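Aspartate semialdehyde dehydrogenase (Francisella tularensis subsp. tularensis, PDB 4WOJ) catalyses, as a homodimer, the NADPH-dependent reductive dephosphorylation of L-aspartyl-4-phosphate to L-aspartate-semialdehyde, an early step towards lysine, methionine and threonine. Local coordinates at the interface of chains A and B. Residues are numbered along the deposited sequence; one frame, centred on the assembly and turned at random. Chains: chain A/B, Aspartate semialdehyde dehydrogenase.

The interface of chains A and B. Residues chain A 314, 318-319, 347; chain B 228, 230, 266, 268.
The phenyl ring of A:Phe347 receives B:Pro230 on one face, with CB of the pyrrolidine 3.8 Å from the ring centroid in a CH-pi contact nearer the ring's border than its middle. Lying in the dimerisation domain of the aspartate-semialdehyde dehydrogenase family, the patch shows how one aromatic side chain can be seated by aliphatic groups of a two-fold partner. Further aliphatic groups of chain B meet the ring around its perimeter. The terminal methyl of B:Ile266 stands above the rim on the same side as the proline, its CD1 3.5 Å from CD1 of A:Phe347. Next along, CG2 of B:Val268 approaches CE1 of A:Phe347 from that side too, more loosely at 3.9 Å. At the far end of the ring, CD1 of B:Leu228 lies beyond the para carbon, slightly to the proline's side of the ring plane, 3.6 Å from CZ of A:Phe347. The phenylalanine projects from strand 343-351 with CG anti to the backbone N (chi1 -168°), which carries the ring away from its strand and beneath the proline. B:Ile266, at the end of strand 263-266, lies roughly perpendicular to the phenylalanine side chain, and its extended chain (chi1 -163°, chi2 -168°) brings its terminal methyl to the ring.

B:Pro230 is itself lodged between two parts of chain A. While CB faces the phenyl ring, CG of B:Pro230 also comes 3.4 Å from the backbone carbonyl O of A:Leu318, just after helix 311-317. From within that helix A:Thr314 adds its methyl, CG2 lying 4.0 Å from CG of B:Pro230 as the two side chains pass, pointing opposite ways. A:Thr319 touches more lightly, setting CG2 3.7 Å from the backbone O of B:Leu228. Two-fold symmetry repeats the arrangement with the chains exchanged, and the patch is centred about 10 Å from A:His276, the probable proton acceptor of the active site.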
# COMPACT_ATOMS: atom_id res chain seq x y z
N THR A 314 -16.24 4.60 -3.34
CA THR A 314 -14.91 4.01 -3.22
C THR A 314 -14.51 3.91 -1.75
O THR A 314 -14.07 2.86 -1.28
CB THR A 314 -13.86 4.85 -3.94
OG1 THR A 314 -14.15 4.90 -5.35
CG2 THR A 314 -12.51 4.27 -3.73
N LEU A 318 -14.76 0.05 -1.36
CA LEU A 318 -13.53 -0.53 -1.93
C LEU A 318 -12.41 -0.55 -0.90
O LEU A 318 -11.34 -0.03 -1.13
CB LEU A 318 -13.07 0.25 -3.16
CG LEU A 318 -12.09 -0.45 -4.10
CD1 LEU A 318 -12.64 -1.76 -4.65
CD2 LEU A 318 -11.80 0.50 -5.24
N THR A 319 -12.69 -1.18 0.24
CA THR A 319 -11.78 -1.20 1.34
C THR A 319 -11.83 -2.52 2.10
O THR A 319 -12.84 -3.22 2.04
CB THR A 319 -12.09 -0.04 2.33
OG1 THR A 319 -13.23 -0.37 3.15
CG2 THR A 319 -12.35 1.25 1.57
N PHE A 347 -8.35 -1.05 -8.92
CA PHE A 347 -7.95 -1.40 -7.53
C PHE A 347 -8.98 -2.42 -7.03
O PHE A 347 -10.16 -2.17 -7.15
CB PHE A 347 -8.00 -0.18 -6.60
CG PHE A 347 -7.33 -0.38 -5.23
CD1 PHE A 347 -5.97 -0.24 -5.08
CD2 PHE A 347 -8.08 -0.64 -4.10
CE1 PHE A 347 -5.37 -0.38 -3.82
CE2 PHE A 347 -7.48 -0.75 -2.83
CZ PHE A 347 -6.12 -0.60 -2.69
N LEU B 228 -7.38 0.89 4.61
CA LEU B 228 -6.72 1.73 3.60
C LEU B 228 -7.78 2.41 2.72
O LEU B 228 -8.87 1.91 2.60
CB LEU B 228 -5.66 0.95 2.80
CG LEU B 228 -6.10 -0.26 2.04
CD1 LEU B 228 -6.87 0.10 0.76
CD2 LEU B 228 -4.87 -1.08 1.68
N PRO B 230 -8.38 4.02 -0.97
CA PRO B 230 -7.87 4.24 -2.30
C PRO B 230 -8.56 5.38 -3.03
O PRO B 230 -8.88 5.25 -4.22
CB PRO B 230 -8.08 2.88 -2.99
CG PRO B 230 -9.30 2.34 -2.33
CD PRO B 230 -9.24 2.85 -0.90
N ILE B 266 -2.33 4.64 -9.01
CA ILE B 266 -3.29 4.95 -8.01
C ILE B 266 -2.66 5.47 -6.71
O ILE B 266 -1.63 4.96 -6.25
CB ILE B 266 -4.11 3.72 -7.69
CG1 ILE B 266 -5.39 4.14 -6.96
CG2 ILE B 266 -3.25 2.74 -6.87
CD1 ILE B 266 -6.15 3.00 -6.35
N VAL B 268 -3.20 5.89 -2.65
CA VAL B 268 -3.90 5.19 -1.57
C VAL B 268 -3.42 5.69 -0.22
O VAL B 268 -2.22 5.79 0.03
CB VAL B 268 -3.66 3.68 -1.62
CG1 VAL B 268 -4.57 2.94 -0.64
CG2 VAL B 268 -3.87 3.12 -3.05